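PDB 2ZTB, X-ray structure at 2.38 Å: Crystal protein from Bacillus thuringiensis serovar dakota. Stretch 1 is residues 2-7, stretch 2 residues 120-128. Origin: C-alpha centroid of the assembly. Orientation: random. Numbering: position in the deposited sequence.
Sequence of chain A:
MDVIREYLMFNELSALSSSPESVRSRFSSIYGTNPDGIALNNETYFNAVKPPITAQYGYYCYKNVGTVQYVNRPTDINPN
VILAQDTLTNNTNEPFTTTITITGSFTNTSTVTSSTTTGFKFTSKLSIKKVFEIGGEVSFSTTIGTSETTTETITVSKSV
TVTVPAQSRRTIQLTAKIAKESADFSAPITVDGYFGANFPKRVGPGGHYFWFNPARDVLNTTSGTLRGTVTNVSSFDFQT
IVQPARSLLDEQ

Stretch 1 2-7: DVIREY
Stretch 2 120-128: FKFTSKLSI

Two distant segments of one chain lie side by side, residues 2-7 and 120-128, their directions 151° apart and so roughly antiparallel. In register, Asp-2 CA lies 5.0 Å from Ser-127 CA, Ile-4 CA lies 6.8 Å from Ser-124 CA, and Glu-6 CA lies 7.7 Å from Phe-122 CA. The gap therefore widens toward Glu-6, and every hydrogen bond between the segments uses a side chain. Stretch 1 is extended (Ile-4 phi/psi -103/140, Arg-5 -151/108, Glu-6 -140/169), so its side chains alternate: Asp-2, Ile-4 and Glu-6 point toward the partner, Val-3 and Arg-5 away. Together the segments bury 437 Å².

Glu-6 is the polar anchor. With chi1 at 48° (p) and chi2 at -178° (t), its extended chain carries the carboxylate to the bend at Thr-123, where phi/psi of -97/-35 interrupts the otherwise extended run and lets successive amides converge on it. Thr-123 N donates to Glu-6 OE1 at 3.1 Å, with a weak second bond to Glu-6 OE2 at 3.2 Å; Ser-124 N reaches Glu-6 OE2 at 3.1 Å. The chi1 of Ser-124, 23°, lies between wells and places its OG 2.6 Å from Glu-6 OE2, to which it donates. A carboxylate suits this cluster because it offers two acceptors to several donors.

Ile-4, buried, supplies the apolar centre. Its chi1 is -70° (m) and chi2 149°, off a well; its CG2 lies 3.5 Å from Phe-122 CD2, while its CD1 meets Leu-126 CD1 at 3.8 Å. Branching lets one residue serve both neighbours. Phe-122 (-72°, 93°) presents its ring obliquely to Ile-4 CG2 and Glu-6 CD. Leu-126 (176° t, 74° p) starts sideways, but its end comes nearer.

At the exposed margin, Asp-2 (chi1 -152°, t) packs its CB 3.4 Å from Ser-127 N.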

# COMPACT_ATOMS: atom_id res chain seq x y z
N ASP A 2 -6.45 -2.32 8.72
CA ASP A 2 -7.94 -2.54 8.64
C ASP A 2 -8.35 -4.02 8.82
O ASP A 2 -7.58 -4.93 8.48
CB ASP A 2 -8.49 -1.96 7.32
CG ASP A 2 -9.96 -1.52 7.42
OD1 ASP A 2 -10.41 -1.05 8.51
OD2 ASP A 2 -10.67 -1.63 6.39
N VAL A 3 -9.55 -4.23 9.37
CA VAL A 3 -10.13 -5.58 9.54
C VAL A 3 -11.04 -5.95 8.35
O VAL A 3 -12.23 -5.58 8.30
CB VAL A 3 -10.92 -5.75 10.89
CG1 VAL A 3 -10.88 -7.24 11.35
CG2 VAL A 3 -10.36 -4.80 11.98
N ILE A 4 -10.49 -6.69 7.41
CA ILE A 4 -11.19 -7.03 6.18
C ILE A 4 -11.69 -8.48 6.24
O ILE A 4 -11.00 -9.37 6.75
CB ILE A 4 -10.28 -6.74 4.94
CG1 ILE A 4 -10.11 -5.22 4.76
CG2 ILE A 4 -10.81 -7.40 3.66
CD1 ILE A 4 -8.78 -4.81 4.16
N ARG A 5 -12.90 -8.71 5.75
CA ARG A 5 -13.50 -10.03 5.72
C ARG A 5 -14.46 -10.12 4.55
O ARG A 5 -15.52 -9.52 4.56
CB ARG A 5 -14.22 -10.33 7.04
CG ARG A 5 -14.87 -11.71 7.12
CD ARG A 5 -15.03 -12.10 8.58
NE ARG A 5 -15.77 -13.35 8.77
CZ ARG A 5 -15.21 -14.56 8.83
NH1 ARG A 5 -13.90 -14.72 8.70
NH2 ARG A 5 -15.99 -15.62 9.02
N GLU A 6 -14.07 -10.87 3.52
CA GLU A 6 -14.92 -11.00 2.35
C GLU A 6 -14.91 -12.42 1.81
O GLU A 6 -14.11 -13.24 2.24
CB GLU A 6 -14.56 -9.96 1.27
CG GLU A 6 -13.09 -9.83 0.93
CD GLU A 6 -12.82 -8.74 -0.11
OE1 GLU A 6 -12.59 -9.10 -1.29
OE2 GLU A 6 -12.84 -7.54 0.25
N TYR A 7 -15.83 -12.69 0.89
CA TYR A 7 -15.93 -13.98 0.26
C TYR A 7 -14.65 -14.35 -0.49
O TYR A 7 -13.96 -13.48 -1.07
CB TYR A 7 -17.12 -14.02 -0.70
CG TYR A 7 -18.48 -14.07 -0.04
CD1 TYR A 7 -18.67 -14.69 1.21
CD2 TYR A 7 -19.60 -13.52 -0.67
CE1 TYR A 7 -19.93 -14.74 1.81
CE2 TYR A 7 -20.86 -13.57 -0.07
CZ TYR A 7 -21.03 -14.18 1.16
OH TYR A 7 -22.29 -14.20 1.74
N PHE A 120 -4.15 -12.41 -4.05
CA PHE A 120 -5.51 -12.24 -3.59
C PHE A 120 -6.17 -11.04 -4.25
O PHE A 120 -5.48 -10.10 -4.67
CB PHE A 120 -5.55 -12.10 -2.07
CG PHE A 120 -5.28 -13.38 -1.34
CD1 PHE A 120 -3.99 -13.69 -0.91
CD2 PHE A 120 -6.31 -14.28 -1.09
CE1 PHE A 120 -3.74 -14.89 -0.23
CE2 PHE A 120 -6.07 -15.49 -0.42
CZ PHE A 120 -4.79 -15.79 0.02
N LYS A 121 -7.49 -11.08 -4.39
CA LYS A 121 -8.23 -10.00 -5.03
C LYS A 121 -9.22 -9.41 -4.04
O LYS A 121 -10.40 -9.69 -4.10
CB LYS A 121 -8.94 -10.50 -6.30
CG LYS A 121 -8.04 -11.21 -7.30
CD LYS A 121 -8.79 -11.63 -8.55
CE LYS A 121 -7.86 -12.25 -9.57
NZ LYS A 121 -7.26 -13.52 -9.05
N PHE A 122 -8.72 -8.62 -3.10
CA PHE A 122 -9.57 -7.89 -2.16
C PHE A 122 -10.20 -6.66 -2.75
O PHE A 122 -9.55 -5.89 -3.47
CB PHE A 122 -8.79 -7.50 -0.91
CG PHE A 122 -8.46 -8.66 -0.03
CD1 PHE A 122 -7.26 -9.33 -0.16
CD2 PHE A 122 -9.36 -9.08 0.96
CE1 PHE A 122 -6.95 -10.40 0.67
CE2 PHE A 122 -9.06 -10.15 1.79
CZ PHE A 122 -7.85 -10.81 1.64
N THR A 123 -11.48 -6.48 -2.42
CA THR A 123 -12.32 -5.40 -2.90
C THR A 123 -12.36 -4.26 -1.87
O THR A 123 -12.41 -3.09 -2.24
CB THR A 123 -13.75 -5.95 -3.20
OG1 THR A 123 -13.77 -6.47 -4.53
CG2 THR A 123 -14.83 -4.88 -3.07
N SER A 124 -12.33 -4.61 -0.59
CA SER A 124 -12.42 -3.59 0.46
C SER A 124 -11.12 -2.83 0.68
O SER A 124 -10.04 -3.41 0.68
CB SER A 124 -12.97 -4.15 1.79
OG SER A 124 -12.79 -5.54 1.92
N LYS A 125 -11.25 -1.53 0.85
CA LYS A 125 -10.10 -0.66 1.02
C LYS A 125 -9.37 -1.01 2.30
O LYS A 125 -9.98 -1.41 3.29
CB LYS A 125 -10.54 0.80 1.03
CG LYS A 125 -11.32 1.24 -0.20
CD LYS A 125 -10.42 1.52 -1.41
CE LYS A 125 -11.27 2.03 -2.57
NZ LYS A 125 -10.49 2.80 -3.56
N LEU A 126 -8.05 -0.88 2.27
CA LEU A 126 -7.23 -1.10 3.44
C LEU A 126 -6.84 0.24 4.06
O LEU A 126 -6.37 1.15 3.36
CB LEU A 126 -5.98 -1.90 3.05
CG LEU A 126 -4.92 -2.17 4.12
CD1 LEU A 126 -5.40 -3.22 5.09
CD2 LEU A 126 -3.60 -2.59 3.47
N SER A 127 -7.04 0.37 5.37
CA SER A 127 -6.65 1.58 6.09
C SER A 127 -5.20 1.50 6.54
O SER A 127 -4.79 0.56 7.24
CB SER A 127 -7.57 1.83 7.28
OG SER A 127 -8.90 2.04 6.83
N ILE A 128 -4.42 2.48 6.08
CA ILE A 128 -3.01 2.62 6.43
C ILE A 128 -2.81 3.98 7.10
O ILE A 128 -3.17 5.03 6.55
CB ILE A 128 -2.08 2.42 5.17
CG1 ILE A 128 -2.16 0.98 4.63
CG2 ILE A 128 -0.63 2.80 5.47
CD1 ILE A 128 -1.75 -0.12 5.65